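Local coordinates for protein probable tagatose 6-phosphate kinase (PDB 3TXV) that is probably a tagatose-6-phosphate kinase of carbohydrate metabolism, with a barrel fold of the GatZ/KbaZ-like family, at residues A[158-163]-A[171-176]; A[228-233]-A[281-286]; A[302-307]-A[316-321]; A[336-341]-A[350-355]; A[382-387]-A[393-398]. One frame throughout, in Å; residues are numbered along the deposited sequence.

Contact 1 (A[158-163]-A[171-176])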
# COMPACT_ATOMS: atom_id res chain seq x y z
N VAL A 158 10.50 -19.95 -10.91
CA VAL A 158 9.78 -19.67 -12.13
C VAL A 158 10.13 -18.24 -12.44
O VAL A 158 10.21 -17.84 -13.60
CB VAL A 158 8.28 -19.87 -11.98
CG1 VAL A 158 7.53 -19.40 -13.22
CG2 VAL A 158 7.97 -21.35 -11.71
N ALA A 159 10.37 -17.49 -11.36
CA ALA A 159 10.72 -16.07 -11.47
C ALA A 159 12.00 -15.96 -12.24
O ALA A 159 12.03 -15.33 -13.29
CB ALA A 159 10.85 -15.44 -10.11
N GLU A 160 13.04 -16.62 -11.71
CA GLU A 160 14.37 -16.65 -12.32
C GLU A 160 14.34 -17.09 -13.78
O GLU A 160 15.00 -16.48 -14.61
CB GLU A 160 15.33 -17.57 -11.56
CG GLU A 160 15.73 -17.08 -10.19
CD GLU A 160 16.43 -15.75 -10.21
OE1 GLU A 160 17.52 -15.68 -10.84
OE2 GLU A 160 15.93 -14.77 -9.59
N ASP A 161 13.58 -18.13 -14.09
CA ASP A 161 13.59 -18.63 -15.46
C ASP A 161 13.14 -17.54 -16.42
O ASP A 161 13.67 -17.40 -17.52
CB ASP A 161 12.72 -19.87 -15.61
CG ASP A 161 13.11 -20.69 -16.82
OD1 ASP A 161 14.19 -21.35 -16.75
OD2 ASP A 161 12.37 -20.68 -17.84
N ALA A 162 12.17 -16.76 -15.99
CA ALA A 162 11.60 -15.73 -16.80
C ALA A 162 12.50 -14.51 -16.88
O ALA A 162 12.11 -13.53 -17.53
CB ALA A 162 10.25 -15.35 -16.23
N VAL A 163 13.69 -14.57 -16.24
CA VAL A 163 14.61 -13.42 -16.05
C VAL A 163 15.93 -13.85 -15.34
O VAL A 163 17.04 -13.89 -15.91
CB VAL A 163 13.96 -12.29 -15.20
N PRO A 171 15.70 -9.32 -9.72
CA PRO A 171 14.75 -9.26 -8.60
C PRO A 171 15.33 -9.49 -7.20
O PRO A 171 16.28 -10.25 -7.02
CB PRO A 171 13.75 -10.38 -8.90
CG PRO A 171 13.84 -10.61 -10.30
CD PRO A 171 15.30 -10.37 -10.67
N VAL A 172 14.74 -8.83 -6.22
CA VAL A 172 14.94 -9.20 -4.84
C VAL A 172 13.66 -9.87 -4.35
O VAL A 172 12.62 -9.83 -5.03
CB VAL A 172 15.34 -7.96 -4.01
CG1 VAL A 172 16.83 -7.72 -4.17
CG2 VAL A 172 14.58 -6.73 -4.46
N TYR A 173 13.73 -10.52 -3.19
CA TYR A 173 12.56 -11.29 -2.69
C TYR A 173 12.29 -11.00 -1.23
O TYR A 173 13.21 -10.83 -0.42
CB TYR A 173 12.72 -12.82 -2.85
CG TYR A 173 12.84 -13.26 -4.26
CD1 TYR A 173 11.71 -13.44 -5.05
CD2 TYR A 173 14.11 -13.45 -4.85
CE1 TYR A 173 11.83 -13.81 -6.41
CE2 TYR A 173 14.25 -13.83 -6.18
CZ TYR A 173 13.11 -14.00 -6.96
OH TYR A 173 13.25 -14.37 -8.29
N ILE A 174 11.01 -10.98 -0.89
CA ILE A 174 10.67 -11.00 0.51
C ILE A 174 9.81 -12.21 0.85
O ILE A 174 9.01 -12.66 0.04
CB ILE A 174 10.19 -9.61 1.05
CG1 ILE A 174 8.88 -9.75 1.76
CG2 ILE A 174 10.02 -8.61 -0.04
CD1 ILE A 174 8.82 -8.99 3.01
N ILE A 175 10.04 -12.78 2.01
CA ILE A 175 9.32 -13.97 2.43
C ILE A 175 8.54 -13.73 3.71
O ILE A 175 8.82 -12.81 4.45
CB ILE A 175 10.29 -15.14 2.63
CG1 ILE A 175 11.43 -14.74 3.53
CG2 ILE A 175 10.88 -15.55 1.31
CD1 ILE A 175 12.58 -15.71 3.49
N GLY A 176 7.54 -14.56 3.98
CA GLY A 176 6.75 -14.40 5.17
C GLY A 176 5.40 -13.74 4.96
O GLY A 176 5.02 -13.39 3.84
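The turn of helix that carries Ala159 and Glu160 stands well off the strand that carries Tyr173: the closest CA atoms of segments 158-163 and 171-176 belong to Glu160 and Pro171, 8.3 Å apart, so the long side chain of Tyr173 bridges most of the distance. The arrangement belongs to a beta-alpha-beta crossover of a TIM barrel. Strand 127-130, helix 145-161 and strand 172-176 follow one another in the chain, and the two strands lie side by side and parallel in the eight-stranded closed sheet. Tyr173 spans the layer between sheet and helix. Its CG stands anti to its carbonyl carbon (chi1 -62°), and the ring extends toward the helix end until OH donates a hydrogen bond to Glu160 OE2, 3.0 Å away. The oxygen lies in the plane of the ring, at its edge, and is met on its anti lone pair, the one turned from OE1; carboxylate and ring planes are 63° apart. Glu160 reaches this position by a chain bent at chi2 (-60°). Its other oxygen, OE1, forms a salt bridge with Arg222, whose backbone is also hydrogen-bonded to Tyr173, so the carboxylate is held at both oxygens between the helix and the approach to strand 223-227. Ala219 of helix 217-220 touches both Glu160 and Tyr173, while Leu128 and Leu130 of the preceding strand pack on the tyrosine. Ala159 points its methyl toward the same phenol end, with CB 4.1 Å from Tyr173 CZ and near the ring plane.

Contact 2 (A[228-233]-A[281-286])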
# COMPACT_ATOMS: atom_id res chain seq x y z
N VAL A 228 7.18 -9.36 9.10
CA VAL A 228 7.08 -9.72 10.51
C VAL A 228 6.21 -8.73 11.23
O VAL A 228 6.11 -7.58 10.80
CB VAL A 228 8.48 -9.81 11.19
CG1 VAL A 228 9.43 -10.67 10.32
CG2 VAL A 228 9.09 -8.42 11.49
N GLN A 229 5.53 -9.16 12.28
CA GLN A 229 4.59 -8.29 12.96
C GLN A 229 5.31 -7.69 14.16
O GLN A 229 5.37 -8.29 15.23
CB GLN A 229 3.30 -9.03 13.36
N PRO A 230 5.87 -6.49 13.98
CA PRO A 230 6.66 -5.81 15.01
C PRO A 230 5.81 -5.22 16.16
O PRO A 230 6.37 -4.64 17.10
CB PRO A 230 7.34 -4.68 14.24
CG PRO A 230 6.59 -4.59 12.90
CD PRO A 230 5.46 -5.56 12.92
N GLY A 231 4.48 -5.39 16.08
CA GLY A 231 3.54 -4.86 17.06
C GLY A 231 3.11 -3.45 16.67
O GLY A 231 3.41 -2.48 17.37
N VAL A 232 2.47 -3.32 15.51
CA VAL A 232 1.70 -2.13 15.17
C VAL A 232 0.38 -2.64 14.65
O VAL A 232 0.38 -3.48 13.77
CB VAL A 232 2.37 -1.25 14.09
CG1 VAL A 232 3.63 -0.58 14.64
CG2 VAL A 232 2.64 -2.04 12.80
N GLU A 233 -0.73 -2.19 15.24
CA GLU A 233 -2.06 -2.45 14.69
C GLU A 233 -2.70 -1.06 14.45
O GLU A 233 -2.18 -0.05 14.95
CB GLU A 233 -2.93 -3.35 15.62
CG GLU A 233 -2.36 -4.76 16.07
CD GLU A 233 -3.39 -5.99 15.99
OE1 GLU A 233 -2.97 -7.18 15.98
OE2 GLU A 233 -4.62 -5.77 15.89
N ASP A 281 15.43 0.23 14.31
CA ASP A 281 15.41 -1.17 14.78
C ASP A 281 15.31 -2.22 13.67
O ASP A 281 15.12 -3.41 13.93
CB ASP A 281 14.30 -1.38 15.80
CG ASP A 281 14.36 -0.38 16.89
OD1 ASP A 281 15.45 0.21 17.09
OD2 ASP A 281 13.32 -0.15 17.54
N GLY A 282 15.45 -1.77 12.43
CA GLY A 282 15.57 -2.67 11.30
C GLY A 282 14.29 -3.16 10.63
O GLY A 282 14.35 -4.05 9.74
N PHE A 283 13.15 -2.62 11.04
CA PHE A 283 11.95 -2.79 10.25
C PHE A 283 12.15 -1.73 9.21
O PHE A 283 11.68 -0.61 9.36
CB PHE A 283 10.72 -2.61 11.11
CG PHE A 283 10.80 -3.40 12.38
CD1 PHE A 283 10.44 -4.75 12.39
CD2 PHE A 283 11.30 -2.82 13.54
CE1 PHE A 283 10.56 -5.50 13.57
CE2 PHE A 283 11.41 -3.56 14.72
CZ PHE A 283 11.04 -4.90 14.73
N ALA A 284 12.91 -2.07 8.18
CA ALA A 284 13.51 -1.06 7.31
C ALA A 284 12.69 -0.80 6.08
O ALA A 284 12.92 0.18 5.38
CB ALA A 284 14.92 -1.46 6.92
N ILE A 285 11.77 -1.70 5.78
CA ILE A 285 10.83 -1.48 4.70
C ILE A 285 9.49 -1.31 5.35
O ILE A 285 9.04 -2.19 6.11
CB ILE A 285 10.76 -2.64 3.72
CG1 ILE A 285 12.07 -2.75 2.94
CG2 ILE A 285 9.58 -2.44 2.83
CD1 ILE A 285 12.36 -4.12 2.50
N LEU A 286 8.88 -0.16 5.06
CA LEU A 286 7.68 0.34 5.70
C LEU A 286 6.59 0.41 4.67
O LEU A 286 6.61 1.27 3.81
CB LEU A 286 7.95 1.75 6.21
CG LEU A 286 9.02 1.83 7.29
CD1 LEU A 286 9.63 3.20 7.30
CD2 LEU A 286 8.40 1.47 8.66
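Pro230 and Phe283 are the backbone neighbours of this contact, their CA atoms 7.7 Å apart, in a loop and in the chain leading into strand 283-288, which approach through side chains alone. In the TIM barrel the loop 228-233 follows strand 223-227, whereas segment 281-286 leads into the last strand; strand 261-264 runs between them, where Val228 is backbone hydrogen-bonded with Glu263 and Gly282 with Phe262. The main interaction is a CH-pi contact. Pro230 CB sits over one face of the Phe283 ring, 3.7 Å from the centroid and 24° off the normal, displaced toward the rim, where CE1 is its closest ring atom at 3.4 Å. Val228 comes in differently: its CG2 lies at the ring edge, in the plane, and the two side chains meet at about a right angle. Phe283 holds CG anti to its carbonyl carbon (chi1 -48°), which turns the ring to the loop. The chain before it also sets its place. Gly282, with positive phi, is the C-prime residue of a Schellman motif closing helix 272-280, in which Phe283 N bonds to Leu278 O and Gly282 N to Val279 O. Leu278 packs on both Phe283 and Pro230, and Leu250 of helix 249-252 touches Val228 and Phe283. At the ring edge, Val228 CG2 is 3.9 Å from Phe283 CE1 and 4.0 Å from CD1.

Contact 3 (A[302-307]-A[316-321])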
# COMPACT_ATOMS: atom_id res chain seq x y z
N GLY A 302 -12.72 18.07 2.56
CA GLY A 302 -12.46 19.53 2.71
C GLY A 302 -12.81 20.36 1.46
O GLY A 302 -13.64 21.30 1.51
N LEU A 303 -12.22 19.98 0.33
CA LEU A 303 -12.51 20.64 -0.94
C LEU A 303 -13.98 20.53 -1.30
O LEU A 303 -14.58 21.47 -1.84
CB LEU A 303 -11.64 20.09 -2.07
CG LEU A 303 -10.17 20.43 -1.88
CD1 LEU A 303 -9.28 19.78 -2.93
CD2 LEU A 303 -10.04 21.89 -1.89
N ASP A 304 -14.57 19.39 -0.99
CA ASP A 304 -15.99 19.24 -1.19
C ASP A 304 -16.74 20.33 -0.42
O ASP A 304 -17.60 21.00 -1.01
CB ASP A 304 -16.44 17.86 -0.78
CG ASP A 304 -17.88 17.58 -1.14
OD1 ASP A 304 -18.30 17.96 -2.25
OD2 ASP A 304 -18.58 16.98 -0.29
N GLN A 305 -16.40 20.55 0.86
CA GLN A 305 -17.14 21.54 1.66
C GLN A 305 -16.83 22.99 1.28
O GLN A 305 -17.68 23.86 1.33
CB GLN A 305 -16.95 21.35 3.15
CG GLN A 305 -17.25 19.97 3.66
CD GLN A 305 -16.27 19.59 4.76
OE1 GLN A 305 -16.39 20.04 5.91
NE2 GLN A 305 -15.26 18.79 4.41
N ILE A 306 -15.60 23.26 0.88
CA ILE A 306 -15.28 24.57 0.35
C ILE A 306 -16.13 24.88 -0.90
O ILE A 306 -16.70 25.97 -1.03
CB ILE A 306 -13.83 24.65 0.06
CG1 ILE A 306 -13.10 25.05 1.32
CG2 ILE A 306 -13.54 25.58 -1.10
CD1 ILE A 306 -11.66 24.62 1.28
N ALA A 307 -16.25 23.89 -1.77
CA ALA A 307 -17.02 24.06 -2.98
C ALA A 307 -18.51 24.22 -2.67
O ALA A 307 -19.24 24.93 -3.37
CB ALA A 307 -16.79 22.86 -3.93
N GLU A 316 -25.56 19.32 -8.55
CA GLU A 316 -26.68 18.40 -8.32
C GLU A 316 -26.48 17.78 -6.94
O GLU A 316 -27.34 17.91 -6.08
N ARG A 317 -25.32 17.16 -6.73
CA ARG A 317 -25.00 16.47 -5.47
C ARG A 317 -23.54 16.64 -5.00
O ARG A 317 -22.63 16.97 -5.77
CB ARG A 317 -25.46 14.94 -5.50
N THR A 318 -23.38 16.41 -3.70
CA THR A 318 -22.14 16.61 -2.92
C THR A 318 -21.10 15.48 -3.17
O THR A 318 -21.50 14.37 -3.50
CB THR A 318 -22.57 16.79 -1.42
OG1 THR A 318 -22.48 18.17 -1.07
CG2 THR A 318 -21.79 15.99 -0.45
N LEU A 319 -19.80 15.71 -3.05
CA LEU A 319 -18.92 14.56 -3.31
C LEU A 319 -19.18 13.45 -2.27
O LEU A 319 -19.42 12.28 -2.62
CB LEU A 319 -17.44 14.93 -3.43
CG LEU A 319 -16.45 13.75 -3.43
CD1 LEU A 319 -16.59 12.92 -4.69
CD2 LEU A 319 -15.01 14.19 -3.25
N ALA A 320 -19.22 13.84 -1.00
CA ALA A 320 -19.71 12.96 0.06
C ALA A 320 -21.14 12.39 -0.14
O ALA A 320 -21.40 11.25 0.23
CB ALA A 320 -19.59 13.62 1.42
N GLU A 321 -22.07 13.14 -0.70
CA GLU A 321 -23.36 12.52 -0.93
C GLU A 321 -23.22 11.34 -1.89
O GLU A 321 -23.70 10.25 -1.58
CB GLU A 321 -24.39 13.52 -1.43
CG GLU A 321 -25.03 14.34 -0.31
CD GLU A 321 -26.07 15.35 -0.82
OE1 GLU A 321 -25.84 16.03 -1.88
OE2 GLU A 321 -27.13 15.46 -0.15
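Thr318 is the first residue of segment 316-321 to meet Asp304, its CG2 lying near Asp304 OD2, though the exact place of that methyl is doubtful. It occupies the N-cap position of helix 319-329, but its side chain makes no capping bond; instead its backbone N donates to Glu321 OE1 at 3.1 Å, using the anti lone pair of that oxygen. Leu319 follows with the shortest bond across the contact, from its N to Asp304 OD1 at 2.8 Å and close to straight. The donor stands 42° out of the carboxylate plane. Here two successive helices, 290-310 and 319-329, are joined beyond the barrel by an acidic side chain in the later half of one and the opening turn of the other, whose positive dipole end would probably stabilise the charge. Asp304 gets there with CG anti to its own N (chi1 -172°), and Arg315 adds a salt bridge to OD1. An asparagine here would probably weaken this grip, leaving Arg315 without its charged mate and at least one of the two helix-start amides with a poorer acceptor. Leu319 also turns its side chain onto Ala369, Val370 and Leu373 of helix 364-376. Ala320 comes next, its N giving OD2 a longer bond, 3.3 Å, that is nearly straight at 169° and still steeper to the carboxylate plane.

Contact 4 (A[336-341]-A[350-355])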
# COMPACT_ATOMS: atom_id res chain seq x y z
N LYS A 336 -17.50 -6.52 5.10
CA LYS A 336 -16.82 -7.35 6.07
C LYS A 336 -16.14 -6.53 7.15
O LYS A 336 -15.70 -7.08 8.15
CB LYS A 336 -15.74 -8.25 5.42
CG LYS A 336 -16.21 -9.16 4.26
CD LYS A 336 -15.47 -10.53 4.25
CE LYS A 336 -13.92 -10.49 4.00
NZ LYS A 336 -13.01 -10.41 5.21
N TYR A 337 -16.05 -5.21 6.95
CA TYR A 337 -15.19 -4.38 7.79
C TYR A 337 -15.93 -3.53 8.77
O TYR A 337 -15.41 -3.27 9.83
CB TYR A 337 -14.27 -3.51 6.95
CG TYR A 337 -13.21 -4.33 6.28
CD1 TYR A 337 -13.48 -5.02 5.07
CD2 TYR A 337 -11.93 -4.46 6.85
CE1 TYR A 337 -12.53 -5.79 4.47
CE2 TYR A 337 -10.95 -5.23 6.24
CZ TYR A 337 -11.27 -5.90 5.06
OH TYR A 337 -10.31 -6.66 4.47
N TYR A 338 -17.13 -3.09 8.43
CA TYR A 338 -17.83 -2.15 9.31
C TYR A 338 -19.12 -2.75 9.82
O TYR A 338 -19.99 -3.13 9.04
CB TYR A 338 -18.11 -0.83 8.59
CG TYR A 338 -16.92 -0.16 7.90
CD1 TYR A 338 -15.69 -0.01 8.55
CD2 TYR A 338 -17.04 0.36 6.59
CE1 TYR A 338 -14.62 0.62 7.91
CE2 TYR A 338 -15.97 1.00 5.95
CZ TYR A 338 -14.76 1.12 6.61
OH TYR A 338 -13.71 1.74 6.00
N HIS A 339 -19.24 -2.82 11.14
CA HIS A 339 -20.29 -3.61 11.76
C HIS A 339 -21.09 -2.78 12.75
O HIS A 339 -20.64 -1.72 13.16
CB HIS A 339 -19.65 -4.82 12.45
CG HIS A 339 -18.90 -5.72 11.51
ND1 HIS A 339 -19.48 -6.29 10.40
CD2 HIS A 339 -17.61 -6.17 11.54
CE1 HIS A 339 -18.59 -7.05 9.78
NE2 HIS A 339 -17.45 -7.00 10.45
N GLY A 340 -22.28 -3.23 13.11
CA GLY A 340 -23.08 -2.52 14.11
C GLY A 340 -24.28 -1.83 13.52
O GLY A 340 -24.78 -2.21 12.45
N SER A 341 -24.75 -0.80 14.20
CA SER A 341 -25.94 -0.05 13.77
C SER A 341 -25.69 0.66 12.47
O SER A 341 -24.53 0.88 12.09
CB SER A 341 -26.31 0.98 14.82
OG SER A 341 -25.29 1.95 14.97
N HIS A 350 -17.03 6.62 5.90
CA HIS A 350 -16.27 7.82 5.55
C HIS A 350 -15.02 8.01 6.41
O HIS A 350 -13.97 8.50 5.93
CB HIS A 350 -17.19 9.08 5.63
CG HIS A 350 -18.43 8.94 4.83
ND1 HIS A 350 -18.47 9.21 3.48
CD2 HIS A 350 -19.66 8.48 5.15
CE1 HIS A 350 -19.67 8.95 3.01
NE2 HIS A 350 -20.42 8.51 4.01
N PHE A 351 -15.11 7.60 7.67
CA PHE A 351 -14.12 8.09 8.61
C PHE A 351 -13.13 7.10 9.16
O PHE A 351 -12.09 7.50 9.68
CB PHE A 351 -14.78 8.91 9.69
CG PHE A 351 -15.44 10.12 9.13
CD1 PHE A 351 -14.66 11.18 8.62
CD2 PHE A 351 -16.82 10.22 9.06
CE1 PHE A 351 -15.24 12.31 8.06
CE2 PHE A 351 -17.41 11.38 8.50
CZ PHE A 351 -16.62 12.41 8.01
N SER A 352 -13.39 5.83 8.98
CA SER A 352 -12.57 4.83 9.62
C SER A 352 -11.20 4.77 8.98
O SER A 352 -11.06 4.95 7.77
CB SER A 352 -13.20 3.46 9.52
OG SER A 352 -12.22 2.49 9.20
N TYR A 353 -10.22 4.48 9.83
CA TYR A 353 -8.84 4.22 9.46
C TYR A 353 -8.65 3.03 8.51
O TYR A 353 -7.61 2.93 7.88
CB TYR A 353 -8.04 3.91 10.73
CG TYR A 353 -7.64 5.07 11.63
CD1 TYR A 353 -7.15 6.27 11.09
CD2 TYR A 353 -7.70 4.94 13.01
CE1 TYR A 353 -6.75 7.32 11.91
CE2 TYR A 353 -7.29 5.98 13.86
CZ TYR A 353 -6.83 7.17 13.30
OH TYR A 353 -6.44 8.22 14.12
N SER A 354 -9.61 2.10 8.44
CA SER A 354 -9.52 0.97 7.48
C SER A 354 -9.64 1.48 6.05
O SER A 354 -9.12 0.85 5.10
CB SER A 354 -10.60 -0.10 7.68
OG SER A 354 -10.50 -0.71 8.96
N ASP A 355 -10.33 2.61 5.88
CA ASP A 355 -10.23 3.37 4.65
C ASP A 355 -10.74 2.53 3.46
O ASP A 355 -10.18 2.57 2.37
CB ASP A 355 -8.78 3.89 4.45
CG ASP A 355 -8.58 4.64 3.10
OD1 ASP A 355 -9.23 5.71 2.90
OD2 ASP A 355 -7.78 4.18 2.24
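Ser352 OG, which lies against the ring of Tyr338, has two polar partners: it accepts a hydrogen bond from Ser354 N at 2.7 Å, with an N-H...O angle of 146°, and it is also hydrogen-bonded to Asn236 OD1. The hydroxyl is thus committed to polar partners when Tyr338 CE1 comes to 3.3 Å from it; that approach is a packing contact, oblique to the ring. Ser352 CB is also close, 3.6 Å from Tyr338 CE1. The bond to Ser354 N makes an ST turn, and the same residues form a type I beta turn from Ser352 to Asp355, closed by a weak bond from Asp355 N to Ser352 O. This double turn lies just past helix 342-351, and the tyrosine reaches it from the loop that precedes the same helix, so the chain entering the helix packs against the chain leaving it. Tyr338 has CG anti to its carbonyl carbon (chi1 -51°), which directs the ring to the turn. Its OH is hydrogen-bonded to Arg356 N, directly after the turn; the Asp355 N, 3.5 Å from OH, is badly angled for a bond. A leucine in place of Tyr338 would probably leave Arg356 N without the phenol oxygen and the turn without its flat neighbour. Asp355 faces elsewhere: its OD2 is hydrogen-bonded to Thr293 OG1 on helix 290-310 and salt-bridged to Arg358. Tyr337 CB covers part of one face of the Tyr338 ring. Ser354 CB touches the tyrosine as well, 4.0 Å from Tyr338 OH.

Contact 5 (A[382-387]-A[393-398])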
# COMPACT_ATOMS: atom_id res chain seq x y z
N ILE A 382 -8.36 29.48 -3.70
CA ILE A 382 -9.03 29.37 -2.41
C ILE A 382 -8.43 30.34 -1.38
O ILE A 382 -7.19 30.46 -1.23
CB ILE A 382 -9.04 27.91 -1.90
CG1 ILE A 382 -9.84 27.03 -2.86
CG2 ILE A 382 -9.64 27.83 -0.48
CD1 ILE A 382 -9.36 25.60 -2.95
N PRO A 383 -9.30 31.10 -0.72
CA PRO A 383 -8.88 31.95 0.39
C PRO A 383 -8.27 31.13 1.54
O PRO A 383 -8.80 30.06 1.87
CB PRO A 383 -10.18 32.61 0.82
CG PRO A 383 -11.01 32.62 -0.43
CD PRO A 383 -10.66 31.41 -1.19
N GLU A 384 -7.17 31.63 2.12
CA GLU A 384 -6.48 30.96 3.24
C GLU A 384 -7.42 30.61 4.40
O GLU A 384 -7.20 29.65 5.14
CB GLU A 384 -5.42 31.86 3.85
CG GLU A 384 -4.60 32.71 2.91
CD GLU A 384 -3.49 33.47 3.64
OE1 GLU A 384 -2.42 33.65 3.02
OE2 GLU A 384 -3.69 33.87 4.82
N THR A 385 -8.44 31.43 4.56
CA THR A 385 -9.31 31.36 5.69
C THR A 385 -10.23 30.16 5.57
O THR A 385 -10.68 29.62 6.59
CB THR A 385 -10.17 32.63 5.78
OG1 THR A 385 -10.82 32.85 4.52
CG2 THR A 385 -9.32 33.81 6.09
N LEU A 386 -10.55 29.77 4.33
CA LEU A 386 -11.33 28.55 4.13
C LEU A 386 -10.44 27.35 4.31
O LEU A 386 -10.85 26.32 4.82
CB LEU A 386 -11.97 28.54 2.74
CG LEU A 386 -13.33 29.25 2.66
CD1 LEU A 386 -13.15 30.68 3.08
CD2 LEU A 386 -13.84 29.24 1.26
N ILE A 387 -9.19 27.53 3.88
CA ILE A 387 -8.15 26.54 3.96
C ILE A 387 -7.92 26.28 5.44
O ILE A 387 -7.85 25.13 5.87
CB ILE A 387 -6.90 27.03 3.21
CG1 ILE A 387 -7.12 26.93 1.70
CG2 ILE A 387 -5.70 26.18 3.54
CD1 ILE A 387 -6.02 27.59 0.77
N GLY A 393 -4.39 21.39 7.84
CA GLY A 393 -3.06 20.80 7.75
C GLY A 393 -2.24 21.39 6.63
O GLY A 393 -1.02 21.21 6.59
N SER A 394 -2.89 22.10 5.70
CA SER A 394 -2.15 22.84 4.70
C SER A 394 -1.98 24.32 4.98
O SER A 394 -1.32 25.03 4.20
CB SER A 394 -2.77 22.62 3.36
OG SER A 394 -2.64 21.26 3.07
N TYR A 395 -2.57 24.80 6.08
CA TYR A 395 -2.56 26.23 6.43
C TYR A 395 -1.16 26.81 6.59
O TYR A 395 -0.77 27.66 5.82
CB TYR A 395 -3.43 26.53 7.66
CG TYR A 395 -3.56 28.00 7.91
CD1 TYR A 395 -4.31 28.82 7.04
CD2 TYR A 395 -2.91 28.59 8.98
CE1 TYR A 395 -4.40 30.17 7.27
CE2 TYR A 395 -2.99 29.93 9.21
CZ TYR A 395 -3.73 30.72 8.36
OH TYR A 395 -3.80 32.06 8.62
N ALA A 396 -0.40 26.34 7.58
CA ALA A 396 0.99 26.77 7.77
C ALA A 396 1.78 26.76 6.45
O ALA A 396 2.49 27.73 6.13
CB ALA A 396 1.68 25.92 8.83
N ARG A 397 1.65 25.68 5.69
CA ARG A 397 2.34 25.60 4.41
C ARG A 397 1.84 26.63 3.38
O ARG A 397 2.66 27.18 2.63
CB ARG A 397 2.32 24.19 3.85
CG ARG A 397 3.44 23.33 4.38
CD ARG A 397 3.36 21.92 3.82
NE ARG A 397 2.33 21.21 4.55
CZ ARG A 397 1.52 20.28 4.05
NH1 ARG A 397 1.59 19.91 2.77
NH2 ARG A 397 0.63 19.74 4.86
N VAL A 398 0.54 26.88 3.35
CA VAL A 398 0.02 27.96 2.50
C VAL A 398 0.54 29.35 2.93
O VAL A 398 0.81 30.22 2.08
CB VAL A 398 -1.50 27.99 2.50
CG1 VAL A 398 -2.02 29.19 1.66
CG2 VAL A 398 -2.05 26.68 1.99
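Ile387 and Val398, with Glu384 and Tyr395, make a mostly apolar helix-to-helix contact in the helical C-terminal region outside the barrel, between the first turns of the short helices 384-390 and 395-399. These are two short successive helices joined by a brief connection; their nearest CA atoms, of Ile387 and Tyr395, are 6.1 Å apart. Ile387 and Val398 reach toward each other tip to tip through their CG2 methyls, 4.0 Å apart, though the Val398 methyl is modelled too close to Ser394 O for its exact place to be trusted. Ile387 CG2 lies anti to its backbone N, which turns it toward the backbone of Ser394 and Tyr395. Tyr395 meets the first turn of helix 384-390 at Glu384. With CG anti to its N (chi1 -173°), the ring swings toward the first helix and brings CE1 to 3.9 Å from Glu384 CB. Helix 407-424 lies behind, where Ser394 touches Leu410 and Ala413, and Pro405 packs on Ile387. The phenol OH has a weak hydrogen bond to Arg399 NH1. Along the same CD1-CE1 edge, Glu384 O lies near the ring plane, 3.6 Å from Tyr395 CE1.

The five contacts follow in series along the chain. Contacts 1 and 2 both reach the barrel sheet, on strands 172-176 and 283-288, with centres 22 Å apart and no touch. Strand 283-288 leads straight into helix 290-310, which carries half of contact 3, and thus connects the barrel to the helical region where contacts 3, 4 and 5 lie. Contact 3 touches both others: Ala320 O packs on His350 CE1 of contact 4, and Leu303 and Ile306 pack on Ile382 and Leu386 of contact 5, centres 18 Å away. Contacts 1 and 5 are 46 Å apart between centres, on opposite sides of the chain's centre, so the set samples both the barrel and its C-terminal helical extension.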